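Local coordinates for protein hemolysin BL lytic component L1 (Bacillus cereus, PDB 7NMQ) that probably serves as one lytic component of the multi-component hemolysin BL enterotoxin, an alpha-helical toxin that forms pores in membranes, at residues 137-142 and 295-300; 130-135 and 303-308; 23-28 and 68-73; 148-153 and 285-290. One frame throughout, in Å; residues are numbered along the deposited sequence.

Three of the four contacts lie along one pair of antiparallel helices, 107-154 and 275-325. Interaction 2, interaction 1 and interaction 4 follow one another along this pair. The centres of interactions 1 and 2 are about 11 Å apart, those of 1 and 4 about 16 Å, and those of 2 and 4 about 27 Å. Interaction 3 joins helices 10-33 and 45-103, and its centre is about 11 Å from that of interaction 1. Met24 CE meets Val297 CG2 at 3.5 Å there, and Phe138 CD1 meets Tyr68 CD2 at 3.5 Å. Interaction 3 also touches interactions 2 and 4, so four helices pack as one bundle.

Interaction 1 (137-142 and 295-300); sequences DFKGKL and QTVDQA
Lys139 folds its side chain over Val297 and across Asp298. CB of Lys139 rests on CG1 of Val297 at 3.9 Å. Beyond that point the chain bends at each of its last three torsions and crosses Asp298 at about a right angle. CG of Lys139 passes 3.4 Å from OD1 of Asp298. The bends bring NZ of Lys139 back to the same oxygen, OD1 of Asp298, at 2.8 Å. This is a salt bridge, and the ammonium group uses the syn lone pair of OD1. OD1 of Asp298 thus meets both the ammonium group and the nearer methylenes of Lys139. NZ of Lys139 also bonds to OE1 of Gln136, which probably helps to fix its place.

The apolar side of the contact is built on Val297. Its CG1 is anti to the backbone N (chi1 169°) and faces Lys139. CG2 of Val297 meets CD1 of Leu142 at 3.5 Å, and the two side chains cross at about a right angle. CG2 of Val297 also reaches CD2 of Phe138 at 4.2 Å, obliquely to the ring. Leu142 CD1 lies over one face of the Phe138 ring, 3.7 Å above its plane and toward its rim.

The two helices run antiparallel at 166°, with segment axes 9.6 Å apart. Lys139 and Leu142 also touch Tyr294 of helix 275-325. Helix 45-103 meets this pair through Asn65 and Trp69, which pack on Phe138. Helix 10-33 lies against Thr296 through Val23.

Interaction 2 (130-135 and 303-308); sequences DVIKML and SLTNIQ
Thr305 OG1 is hydrogen-bonded to the backbone O of Ile301, one turn earlier in its helix, and the methyl end of Ile132 lies against it. Ile132 CD1 approaches Thr305 OG1 to 3.5 Å, with the two side chains crossing at about a right angle. Ile132 CD1 is also 3.8 Å from Thr305 N. Gln308 OE1 lies farther along, 4.2 Å from Ile132 CD1. The amide NE2 of Gln308 is hydrogen-bonded to Ser125 O.

Leu304 carries the apolar half of the contact. The side chains of Ile132 and Leu304 run antiparallel alongside each other, with Leu304 CB 3.9 Å from Ile132 CG1. Ile132 CG1 stands anti to its own carbonyl carbon (chi1 -63°), which turns it to the Leu304 side. The CD1 branch of Leu304 reaches Val131 and Leu135. Leu304 CD1 meets Val131 CG1 at 3.8 Å and Leu135 CD1 at 3.3 Å. The second distance is tighter than usual for two methyls. Leu304 CD1 sits over the notch between these two groups, which lie one turn apart on the partner helix. Leu304 crosses both side chains at about a right angle.

The helices are antiparallel, with 165° between the segment directions and 10.1 Å between the axes. Val128 adds to the cover of Leu304, and Ile301 adds to that of Ile132 and Leu135.

Close methyl packing, not charge, joins the two segments. The polar ends beside it are satisfied by backbone carbonyls. Ile301 O serves Thr305 OG1 within its own helix. Gln308 NE2 reaches across to Ser125 O on helix 107-154, just outside 130-135, and so ties the two helices next to the apolar patch.

Interaction 3 (23-28 and 68-73); sequences VMDLYA and YWLDTA
The indole of Trp69 is the main bump here, and it fits a groove on helix 10-33 walled by Met24 and Asp25. Trp69 CG is anti to the backbone N (chi1 162°), which carries the ring out toward that helix. Met24 covers one face. CB of Met24 makes a CH-pi contact 3.6 Å from the centroid of the five-membered ring of Trp69, 27° off the normal. The atom nearest to CB of Met24 is CE2 of Trp69, at 3.3 Å. The chain of Met24 is bent at chi2 and chi3, which folds the terminal methyl back over the ring system. CE of Met24 lies 3.9 Å from CD2 of Trp69. SD of Met24 is 4.9 Å from the centroid of the six-membered ring of Trp69, a Met-aromatic contact.

Asp25 closes the polar edge of the groove. NE1 of Trp69 gives a hydrogen bond of 2.9 Å to OD1 of Asp25, with an N-H...O angle of 158°. The oxygen lies near the indole plane and is met on its anti side. OD1 of Asp25 also forms a salt bridge with Lys74, so a buried acceptor has two donors.

The small CB of Ala28 fits the hollow between Trp69 and Leu70. CB of Ala28 touches CD1 of Trp69 at 3.8 Å and CG of Leu70 at 4.1 Å. CD2 of Leu70 lies 3.6 Å from OD1 of Asp25.

Helix 45-103 widens to a pi-type turn at 69-73. Ile361 and Phe363 of the C-terminal loop pack on Asp25. Leu293 of helix 275-325 packs on Met24, and Met134 of helix 107-154 packs on Ala73.

Interaction 4 (148-153 and 285-290); sequences DFKNNV and NAKETL
This contact belongs to the antiparallel pairing of helices 107-154 and 275-325 in the long helical bundle, consistent with the ClyA-like family, and Phe149 packs on Ala286, Lys287 and Leu290. CG of Phe149 is anti to its backbone N (chi1 -173°), which directs the root of the ring toward helix 275-325. CZ of Phe149 meets CB of Ala286 at 3.8 Å. CE2 of Phe149 lies 3.5 Å from the backbone N of Lys287. Near the root of the ring, CD1 of Leu290 touches CG of Phe149 at 3.6 Å, and the two side chains cross at about a right angle. CB of Lys287 lies at the ring edge, in its plane. Val153 CG2 sits over one face of the Phe149 ring.

Two lysines meet beside the apolar patch. CG of Lys150 approaches CD of Lys287 at 4.3 Å. NZ of Lys150 and NZ of Lys287 are 5.2 Å apart. One water accepts from both, at 2.9 Å from NZ of Lys150 and 3.0 Å from NZ of Lys287. NZ of Lys287 also forms a salt bridge of 2.8 Å with OE2 of Glu288, approaching almost in line with the C-O bond. Glu181 gives Lys287 a second acidic partner.

The like charges are thus probably made tolerable by the bridging water oxygen and by the two acids around Lys287, while the aromatic ring and Leu290 hold the buried side.

Interaction 1 (137-142 and 295-300)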
loop_
_atom_site.group_PDB
_atom_site.type_symbol
_atom_site.label_atom_id
_atom_site.label_comp_id
_atom_site.label_asym_id
_atom_site.label_seq_id
_atom_site.Cartn_x
_atom_site.Cartn_y
_atom_site.Cartn_z
ATOM N N ASP A 137 4.650 10.263 11.003
ATOM C CA ASP A 137 4.416 10.063 12.452
ATOM C C ASP A 137 4.170 8.554 12.693
ATOM O O ASP A 137 4.731 7.956 13.631
ATOM C CB ASP A 137 3.262 10.902 12.992
ATOM C CG ASP A 137 3.494 12.408 13.017
ATOM O OD1 ASP A 137 4.671 12.838 12.991
ATOM O OD2 ASP A 137 2.496 13.137 13.104
ATOM N N PHE A 138 3.347 7.948 11.856
ATOM C CA PHE A 138 2.973 6.541 12.011
ATOM C C PHE A 138 4.189 5.674 11.752
ATOM O O PHE A 138 4.441 4.698 12.478
ATOM C CB PHE A 138 1.854 6.219 11.048
ATOM C CG PHE A 138 1.328 4.817 11.162
ATOM C CD1 PHE A 138 1.073 4.232 12.399
ATOM C CD2 PHE A 138 1.035 4.110 10.025
ATOM C CE1 PHE A 138 0.595 2.925 12.472
ATOM C CE2 PHE A 138 0.497 2.836 10.088
ATOM C CZ PHE A 138 0.250 2.268 11.321
ATOM N N LYS A 139 5.016 6.016 10.771
ATOM C CA LYS A 139 6.254 5.271 10.480
ATOM C C LYS A 139 7.133 5.288 11.728
ATOM O O LYS A 139 7.731 4.245 12.074
ATOM C CB LYS A 139 6.956 5.861 9.258
ATOM C CG LYS A 139 7.848 4.898 8.534
ATOM C CD LYS A 139 9.154 4.646 9.154
ATOM C CE LYS A 139 9.941 5.888 9.454
ATOM N NZ LYS A 139 10.275 6.608 8.208
ATOM N N GLY A 140 7.229 6.419 12.395
ATOM C CA GLY A 140 8.021 6.495 13.633
ATOM C C GLY A 140 7.502 5.508 14.673
ATOM O O GLY A 140 8.327 4.803 15.311
ATOM N N LYS A 141 6.179 5.400 14.837
ATOM C CA LYS A 141 5.575 4.441 15.813
ATOM C C LYS A 141 5.828 3.007 15.364
ATOM O O LYS A 141 6.176 2.176 16.217
ATOM C CB LYS A 141 4.075 4.702 15.956
ATOM C CG LYS A 141 3.709 6.043 16.560
ATOM C CD LYS A 141 4.230 6.350 17.929
ATOM C CE LYS A 141 3.847 7.736 18.425
ATOM N NZ LYS A 141 2.508 7.778 19.077
ATOM N N LEU A 142 5.764 2.730 14.067
ATOM C CA LEU A 142 6.014 1.363 13.566
ATOM C C LEU A 142 7.468 1.005 13.798
ATOM O O LEU A 142 7.774 -0.145 14.164
ATOM C CB LEU A 142 5.658 1.265 12.089
ATOM C CG LEU A 142 4.179 1.373 11.763
ATOM C CD1 LEU A 142 3.979 1.499 10.270
ATOM C CD2 LEU A 142 3.366 0.183 12.271
ATOM N N GLN A 295 8.614 -0.553 6.418
ATOM C CA GLN A 295 9.209 -0.436 5.066
ATOM C C GLN A 295 8.118 -0.079 4.057
ATOM O O GLN A 295 8.365 0.723 3.134
ATOM C CB GLN A 295 9.911 -1.707 4.628
ATOM C CG GLN A 295 11.104 -2.040 5.496
ATOM C CD GLN A 295 11.545 -3.469 5.253
ATOM O OE1 GLN A 295 11.038 -4.202 4.382
ATOM N NE2 GLN A 295 12.541 -3.858 5.988
ATOM N N THR A 296 6.948 -0.684 4.203
ATOM C CA THR A 296 5.817 -0.469 3.284
ATOM C C THR A 296 5.267 0.943 3.487
ATOM O O THR A 296 4.923 1.615 2.477
ATOM C CB THR A 296 4.733 -1.537 3.457
ATOM O OG1 THR A 296 5.328 -2.815 3.273
ATOM C CG2 THR A 296 3.658 -1.341 2.424
ATOM N N VAL A 297 5.169 1.433 4.711
ATOM C CA VAL A 297 4.738 2.838 4.916
ATOM C C VAL A 297 5.776 3.758 4.269
ATOM O O VAL A 297 5.367 4.788 3.695
ATOM C CB VAL A 297 4.521 3.172 6.403
ATOM C CG1 VAL A 297 4.344 4.678 6.636
ATOM C CG2 VAL A 297 3.322 2.418 6.915
ATOM N N ASP A 298 7.056 3.489 4.360
ATOM C CA ASP A 298 8.066 4.322 3.658
ATOM C C ASP A 298 7.768 4.361 2.140
ATOM O O ASP A 298 7.886 5.458 1.525
ATOM C CB ASP A 298 9.487 3.857 3.940
ATOM C CG ASP A 298 10.089 4.283 5.280
ATOM O OD1 ASP A 298 9.719 5.353 5.790
ATOM O OD2 ASP A 298 10.954 3.524 5.815
ATOM N N GLN A 299 7.420 3.221 1.554
ATOM C CA GLN A 299 7.070 3.110 0.129
ATOM C C GLN A 299 5.828 3.956 -0.132
ATOM O O GLN A 299 5.763 4.660 -1.172
ATOM C CB GLN A 299 6.863 1.691 -0.324
ATOM C CG GLN A 299 8.125 0.877 -0.272
ATOM C CD GLN A 299 7.755 -0.480 -0.797
ATOM O OE1 GLN A 299 7.110 -1.257 -0.121
ATOM N NE2 GLN A 299 7.874 -0.618 -2.101
ATOM N N ALA A 300 4.830 3.872 0.732
ATOM C CA ALA A 300 3.593 4.659 0.612
ATOM C C ALA A 300 3.930 6.157 0.640
ATOM O O ALA A 300 3.324 6.955 -0.135
ATOM C CB ALA A 300 2.591 4.296 1.670
#

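Interaction 2 (130-135 and 303-308)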
loop_
_atom_site.group_PDB
_atom_site.type_symbol
_atom_site.label_atom_id
_atom_site.label_comp_id
_atom_site.label_asym_id
_atom_site.label_seq_id
_atom_site.Cartn_x
_atom_site.Cartn_y
_atom_site.Cartn_z
ATOM N N ASP A 130 -0.251 16.950 4.258
ATOM C CA ASP A 130 -0.797 16.576 5.592
ATOM C C ASP A 130 -0.817 15.052 5.759
ATOM O O ASP A 130 -0.538 14.540 6.851
ATOM C CB ASP A 130 -2.196 17.149 5.802
ATOM C CG ASP A 130 -2.192 18.672 5.848
ATOM O OD1 ASP A 130 -1.079 19.269 6.039
ATOM O OD2 ASP A 130 -3.275 19.249 5.695
ATOM N N VAL A 131 -1.163 14.349 4.707
ATOM C CA VAL A 131 -1.235 12.879 4.757
ATOM C C VAL A 131 0.182 12.359 4.913
ATOM O O VAL A 131 0.410 11.446 5.718
ATOM C CB VAL A 131 -1.922 12.294 3.528
ATOM C CG1 VAL A 131 -1.858 10.778 3.530
ATOM C CG2 VAL A 131 -3.351 12.773 3.424
ATOM N N ILE A 132 1.128 12.892 4.183
ATOM C CA ILE A 132 2.529 12.469 4.348
ATOM C C ILE A 132 2.968 12.715 5.797
ATOM O O ILE A 132 3.694 11.831 6.317
ATOM C CB ILE A 132 3.421 13.137 3.300
ATOM C CG1 ILE A 132 3.036 12.706 1.873
ATOM C CG2 ILE A 132 4.883 12.911 3.661
ATOM C CD1 ILE A 132 3.701 13.506 0.791
ATOM N N LYS A 133 2.605 13.832 6.426
ATOM C CA LYS A 133 3.062 14.084 7.823
ATOM C C LYS A 133 2.464 13.000 8.733
ATOM O O LYS A 133 3.211 12.479 9.624
ATOM C CB LYS A 133 2.692 15.504 8.287
ATOM C CG LYS A 133 3.029 15.854 9.741
ATOM C CD LYS A 133 4.339 15.306 10.310
ATOM C CE LYS A 133 4.735 15.859 11.670
ATOM N NZ LYS A 133 3.596 15.944 12.621
ATOM N N MET A 134 1.167 12.717 8.586
ATOM C CA MET A 134 0.486 11.649 9.360
ATOM C C MET A 134 1.218 10.323 9.153
ATOM O O MET A 134 1.496 9.608 10.155
ATOM C CB MET A 134 -0.995 11.596 8.979
ATOM C CG MET A 134 -1.816 10.534 9.610
ATOM S SD MET A 134 -1.541 8.852 8.971
ATOM C CE MET A 134 -2.135 9.084 7.308
ATOM N N LEU A 135 1.614 10.008 7.921
ATOM C CA LEU A 135 2.315 8.728 7.671
ATOM C C LEU A 135 3.709 8.721 8.271
ATOM O O LEU A 135 4.148 7.632 8.717
ATOM C CB LEU A 135 2.374 8.399 6.194
ATOM C CG LEU A 135 1.046 8.045 5.576
ATOM C CD1 LEU A 135 1.228 7.882 4.080
ATOM C CD2 LEU A 135 0.451 6.786 6.192
ATOM N N SER A 303 5.271 7.174 -2.739
ATOM C CA SER A 303 4.227 7.215 -3.792
ATOM C C SER A 303 3.312 8.430 -3.590
ATOM O O SER A 303 2.834 9.014 -4.597
ATOM C CB SER A 303 3.477 5.932 -3.860
ATOM O OG SER A 303 4.340 4.905 -4.295
ATOM N N LEU A 304 3.055 8.830 -2.355
ATOM C CA LEU A 304 2.255 10.049 -2.113
ATOM C C LEU A 304 3.081 11.286 -2.442
ATOM O O LEU A 304 2.493 12.273 -2.880
ATOM C CB LEU A 304 1.799 10.040 -0.664
ATOM C CG LEU A 304 0.650 9.108 -0.377
ATOM C CD1 LEU A 304 0.433 9.069 1.095
ATOM C CD2 LEU A 304 -0.593 9.531 -1.067
ATOM N N THR A 305 4.378 11.264 -2.179
ATOM C CA THR A 305 5.282 12.375 -2.570
ATOM C C THR A 305 5.206 12.537 -4.086
ATOM O O THR A 305 5.147 13.687 -4.565
ATOM C CB THR A 305 6.697 12.120 -2.047
ATOM O OG1 THR A 305 6.640 12.118 -0.617
ATOM C CG2 THR A 305 7.683 13.175 -2.491
ATOM N N ASN A 306 5.115 11.446 -4.818
ATOM C CA ASN A 306 5.020 11.514 -6.295
ATOM C C ASN A 306 3.669 12.132 -6.667
ATOM O O ASN A 306 3.627 12.991 -7.545
ATOM C CB ASN A 306 5.201 10.152 -6.944
ATOM C CG ASN A 306 5.289 10.262 -8.443
ATOM O OD1 ASN A 306 6.027 11.099 -8.974
ATOM N ND2 ASN A 306 4.480 9.488 -9.130
ATOM N N ILE A 307 2.593 11.758 -5.982
ATOM C CA ILE A 307 1.250 12.350 -6.234
ATOM C C ILE A 307 1.336 13.849 -5.981
ATOM O O ILE A 307 0.827 14.643 -6.805
ATOM C CB ILE A 307 0.140 11.686 -5.404
ATOM C CG1 ILE A 307 -0.072 10.251 -5.907
ATOM C CG2 ILE A 307 -1.157 12.482 -5.391
ATOM C CD1 ILE A 307 -1.071 9.436 -5.120
ATOM N N GLN A 308 1.972 14.258 -4.888
ATOM C CA GLN A 308 2.124 15.701 -4.594
ATOM C C GLN A 308 2.876 16.403 -5.740
ATOM O O GLN A 308 2.418 17.483 -6.178
ATOM C CB GLN A 308 2.860 15.885 -3.278
ATOM C CG GLN A 308 3.107 17.363 -3.052
ATOM C CD GLN A 308 3.488 17.597 -1.639
ATOM O OE1 GLN A 308 4.540 17.159 -1.207
ATOM N NE2 GLN A 308 2.591 18.257 -0.920
#

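Interaction 3 (23-28 and 68-73)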
loop_
_atom_site.group_PDB
_atom_site.type_symbol
_atom_site.label_atom_id
_atom_site.label_comp_id
_atom_site.label_asym_id
_atom_site.label_seq_id
_atom_site.Cartn_x
_atom_site.Cartn_y
_atom_site.Cartn_z
ATOM N N VAL A 23 -0.798 -4.388 0.534
ATOM C CA VAL A 23 0.266 -5.019 1.353
ATOM C C VAL A 23 0.063 -4.618 2.818
ATOM O O VAL A 23 0.142 -5.491 3.702
ATOM C CB VAL A 23 1.650 -4.652 0.833
ATOM C CG1 VAL A 23 2.721 -4.999 1.831
ATOM C CG2 VAL A 23 1.860 -5.246 -0.562
ATOM N N MET A 24 -0.211 -3.351 3.104
ATOM C CA MET A 24 -0.450 -2.911 4.494
ATOM C C MET A 24 -1.673 -3.607 5.050
ATOM O O MET A 24 -1.635 -4.014 6.242
ATOM C CB MET A 24 -0.707 -1.419 4.596
ATOM C CG MET A 24 0.495 -0.622 4.349
ATOM S SD MET A 24 1.792 -0.789 5.561
ATOM C CE MET A 24 1.008 -0.225 7.065
ATOM N N ASP A 25 -2.739 -3.734 4.261
ATOM C CA ASP A 25 -3.954 -4.413 4.775
ATOM C C ASP A 25 -3.603 -5.847 5.197
ATOM O O ASP A 25 -4.051 -6.281 6.248
ATOM C CB ASP A 25 -5.069 -4.438 3.739
ATOM C CG ASP A 25 -5.888 -3.158 3.615
ATOM O OD1 ASP A 25 -5.765 -2.260 4.473
ATOM O OD2 ASP A 25 -6.662 -3.089 2.634
ATOM N N LEU A 26 -2.867 -6.575 4.360
ATOM C CA LEU A 26 -2.482 -7.979 4.650
ATOM C C LEU A 26 -1.699 -8.030 5.964
ATOM O O LEU A 26 -2.055 -8.802 6.863
ATOM C CB LEU A 26 -1.631 -8.575 3.526
ATOM C CG LEU A 26 -2.373 -9.064 2.287
ATOM C CD1 LEU A 26 -1.787 -10.385 1.822
ATOM C CD2 LEU A 26 -3.849 -9.207 2.549
ATOM N N TYR A 27 -0.637 -7.250 6.061
ATOM C CA TYR A 27 0.235 -7.279 7.249
ATOM C C TYR A 27 -0.596 -6.878 8.457
ATOM O O TYR A 27 -0.503 -7.552 9.515
ATOM C CB TYR A 27 1.397 -6.295 7.105
ATOM C CG TYR A 27 2.466 -6.709 6.143
ATOM C CD1 TYR A 27 2.797 -8.037 5.936
ATOM C CD2 TYR A 27 3.203 -5.745 5.447
ATOM C CE1 TYR A 27 3.783 -8.406 5.027
ATOM C CE2 TYR A 27 4.190 -6.109 4.544
ATOM C CZ TYR A 27 4.502 -7.436 4.342
ATOM O OH TYR A 27 5.489 -7.758 3.450
ATOM N N ALA A 28 -1.418 -5.836 8.378
ATOM C CA ALA A 28 -2.193 -5.397 9.561
ATOM C C ALA A 28 -3.130 -6.518 9.999
ATOM O O ALA A 28 -3.273 -6.810 11.218
ATOM C CB ALA A 28 -2.943 -4.139 9.230
ATOM N N TYR A 68 -4.642 1.160 13.771
ATOM C CA TYR A 68 -4.461 2.572 13.379
ATOM C C TYR A 68 -4.335 2.607 11.859
ATOM O O TYR A 68 -4.928 3.501 11.231
ATOM C CB TYR A 68 -3.188 3.176 13.964
ATOM C CG TYR A 68 -3.045 4.643 13.673
ATOM C CD1 TYR A 68 -3.651 5.583 14.478
ATOM C CD2 TYR A 68 -2.310 5.084 12.573
ATOM C CE1 TYR A 68 -3.523 6.937 14.199
ATOM C CE2 TYR A 68 -2.139 6.436 12.310
ATOM C CZ TYR A 68 -2.761 7.358 13.119
ATOM O OH TYR A 68 -2.625 8.691 12.877
ATOM N N TRP A 69 -3.562 1.710 11.267
ATOM C CA TRP A 69 -3.489 1.621 9.779
ATOM C C TRP A 69 -4.916 1.509 9.253
ATOM O O TRP A 69 -5.319 2.280 8.348
ATOM C CB TRP A 69 -2.608 0.468 9.275
ATOM C CG TRP A 69 -2.917 0.157 7.844
ATOM C CD1 TRP A 69 -3.657 -0.874 7.355
ATOM C CD2 TRP A 69 -2.637 1.018 6.722
ATOM N NE1 TRP A 69 -3.815 -0.749 5.994
ATOM C CE2 TRP A 69 -3.219 0.414 5.583
ATOM C CE3 TRP A 69 -1.956 2.232 6.593
ATOM C CZ2 TRP A 69 -3.093 0.959 4.305
ATOM C CZ3 TRP A 69 -1.866 2.774 5.331
ATOM C CH2 TRP A 69 -2.409 2.147 4.217
ATOM N N LEU A 70 -5.664 0.517 9.714
ATOM C CA LEU A 70 -6.951 0.182 9.075
ATOM C C LEU A 70 -7.963 1.300 9.292
ATOM O O LEU A 70 -8.760 1.552 8.362
ATOM C CB LEU A 70 -7.497 -1.138 9.625
ATOM C CG LEU A 70 -6.696 -2.408 9.322
ATOM C CD1 LEU A 70 -7.168 -3.575 10.209
ATOM C CD2 LEU A 70 -6.765 -2.774 7.841
ATOM N N ASP A 71 -7.962 1.960 10.434
ATOM C CA ASP A 71 -9.079 2.835 10.816
ATOM C C ASP A 71 -8.740 4.315 10.651
ATOM O O ASP A 71 -9.685 5.103 10.554
ATOM C CB ASP A 71 -9.536 2.573 12.238
ATOM C CG ASP A 71 -10.037 1.154 12.475
ATOM O OD1 ASP A 71 -10.465 0.502 11.498
ATOM O OD2 ASP A 71 -10.028 0.728 13.627
ATOM N N THR A 72 -7.465 4.682 10.666
ATOM C CA THR A 72 -7.075 6.107 10.668
ATOM C C THR A 72 -6.150 6.423 9.484
ATOM O O THR A 72 -6.505 7.340 8.707
ATOM C CB THR A 72 -6.477 6.508 12.014
ATOM O OG1 THR A 72 -7.429 6.164 13.019
ATOM C CG2 THR A 72 -6.131 7.984 12.073
ATOM N N ALA A 73 -5.031 5.741 9.323
ATOM C CA ALA A 73 -4.047 6.100 8.272
ATOM C C ALA A 73 -4.592 5.770 6.887
ATOM O O ALA A 73 -4.552 6.626 5.963
ATOM C CB ALA A 73 -2.744 5.399 8.504
#

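Interaction 4 (148-153 and 285-290)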
loop_
_atom_site.group_PDB
_atom_site.type_symbol
_atom_site.label_atom_id
_atom_site.label_comp_id
_atom_site.label_asym_id
_atom_site.label_seq_id
_atom_site.Cartn_x
_atom_site.Cartn_y
_atom_site.Cartn_z
ATOM N N ASP A 148 11.791 -2.322 19.321
ATOM C CA ASP A 148 11.520 -2.809 20.700
ATOM C C ASP A 148 11.320 -4.325 20.659
ATOM O O ASP A 148 11.942 -5.072 21.452
ATOM C CB ASP A 148 10.213 -2.254 21.247
ATOM C CG ASP A 148 10.240 -0.803 21.671
ATOM O OD1 ASP A 148 11.343 -0.298 21.915
ATOM O OD2 ASP A 148 9.143 -0.241 21.863
ATOM N N PHE A 149 10.490 -4.777 19.738
ATOM C CA PHE A 149 10.176 -6.203 19.579
ATOM C C PHE A 149 11.422 -6.971 19.176
ATOM O O PHE A 149 11.768 -7.994 19.825
ATOM C CB PHE A 149 9.033 -6.356 18.597
ATOM C CG PHE A 149 8.520 -7.761 18.473
ATOM C CD1 PHE A 149 7.626 -8.245 19.394
ATOM C CD2 PHE A 149 8.973 -8.596 17.480
ATOM C CE1 PHE A 149 7.128 -9.536 19.274
ATOM C CE2 PHE A 149 8.494 -9.879 17.374
ATOM C CZ PHE A 149 7.537 -10.323 18.242
ATOM N N LYS A 150 12.158 -6.504 18.163
ATOM C CA LYS A 150 13.375 -7.186 17.709
ATOM C C LYS A 150 14.323 -7.307 18.892
ATOM O O LYS A 150 14.932 -8.360 19.062
ATOM C CB LYS A 150 14.051 -6.392 16.586
ATOM C CG LYS A 150 15.393 -6.934 16.135
ATOM C CD LYS A 150 15.893 -6.279 14.830
ATOM C CE LYS A 150 17.373 -6.487 14.621
ATOM N NZ LYS A 150 17.664 -7.927 14.393
ATOM N N ASN A 151 14.517 -6.257 19.676
ATOM C CA ASN A 151 15.465 -6.311 20.818
ATOM C C ASN A 151 14.976 -7.328 21.863
ATOM O O ASN A 151 15.814 -8.073 22.394
ATOM C CB ASN A 151 15.679 -4.917 21.382
ATOM C CG ASN A 151 16.695 -4.944 22.494
ATOM O OD1 ASN A 151 17.816 -5.335 22.268
ATOM N ND2 ASN A 151 16.248 -4.661 23.702
ATOM N N ASN A 152 13.694 -7.421 22.125
ATOM C CA ASN A 152 13.198 -8.342 23.171
ATOM C C ASN A 152 13.288 -9.755 22.625
ATOM O O ASN A 152 13.571 -10.690 23.419
ATOM C CB ASN A 152 11.787 -7.992 23.590
ATOM C CG ASN A 152 11.681 -6.764 24.457
ATOM O OD1 ASN A 152 10.761 -5.946 24.320
ATOM N ND2 ASN A 152 12.577 -6.650 25.397
ATOM N N VAL A 153 13.131 -9.950 21.316
ATOM C CA VAL A 153 13.173 -11.300 20.702
ATOM C C VAL A 153 14.596 -11.776 20.496
ATOM O O VAL A 153 14.849 -13.003 20.717
ATOM C CB VAL A 153 12.364 -11.337 19.398
ATOM C CG1 VAL A 153 12.628 -12.610 18.604
ATOM C CG2 VAL A 153 10.898 -11.145 19.750
ATOM N N ASN A 285 8.291 -14.774 12.927
ATOM C CA ASN A 285 7.284 -14.361 11.925
ATOM C C ASN A 285 6.868 -12.915 12.207
ATOM O O ASN A 285 6.855 -12.110 11.263
ATOM C CB ASN A 285 6.094 -15.319 11.972
ATOM C CG ASN A 285 5.027 -15.002 10.958
ATOM O OD1 ASN A 285 5.297 -15.113 9.780
ATOM N ND2 ASN A 285 3.815 -14.732 11.428
ATOM N N ALA A 286 6.502 -12.619 13.448
ATOM C CA ALA A 286 6.062 -11.261 13.817
ATOM C C ALA A 286 7.207 -10.275 13.581
ATOM O O ALA A 286 6.937 -9.156 13.135
ATOM C CB ALA A 286 5.517 -11.226 15.205
ATOM N N LYS A 287 8.424 -10.642 13.942
ATOM C CA LYS A 287 9.569 -9.725 13.807
ATOM C C LYS A 287 9.659 -9.297 12.343
ATOM O O LYS A 287 9.872 -8.101 12.066
ATOM C CB LYS A 287 10.819 -10.467 14.260
ATOM C CG LYS A 287 12.078 -9.643 14.193
ATOM C CD LYS A 287 13.247 -10.362 14.823
ATOM C CE LYS A 287 13.631 -11.645 14.149
ATOM N NZ LYS A 287 14.209 -11.517 12.803
ATOM N N GLU A 288 9.553 -10.247 11.448
ATOM C CA GLU A 288 9.719 -9.955 10.024
ATOM C C GLU A 288 8.600 -9.006 9.579
ATOM O O GLU A 288 8.867 -8.004 8.890
ATOM C CB GLU A 288 9.771 -11.230 9.209
ATOM C CG GLU A 288 10.991 -12.088 9.515
ATOM C CD GLU A 288 12.290 -11.276 9.345
ATOM O OE1 GLU A 288 12.524 -10.704 8.249
ATOM O OE2 GLU A 288 13.006 -11.095 10.353
ATOM N N THR A 289 7.373 -9.316 9.939
ATOM C CA THR A 289 6.223 -8.503 9.528
ATOM C C THR A 289 6.369 -7.096 10.090
ATOM O O THR A 289 6.021 -6.124 9.408
ATOM C CB THR A 289 4.909 -9.154 9.922
ATOM O OG1 THR A 289 4.822 -10.405 9.246
ATOM C CG2 THR A 289 3.749 -8.247 9.576
ATOM N N LEU A 290 6.799 -6.936 11.337
ATOM C CA LEU A 290 6.853 -5.560 11.899
ATOM C C LEU A 290 7.849 -4.718 11.100
ATOM O O LEU A 290 7.585 -3.514 11.012
ATOM C CB LEU A 290 7.284 -5.600 13.352
ATOM C CG LEU A 290 6.263 -6.183 14.329
ATOM C CD1 LEU A 290 6.789 -6.115 15.752
ATOM C CD2 LEU A 290 4.913 -5.553 14.231
HETATM O O HOH W 1 15.744 -8.970 12.547
#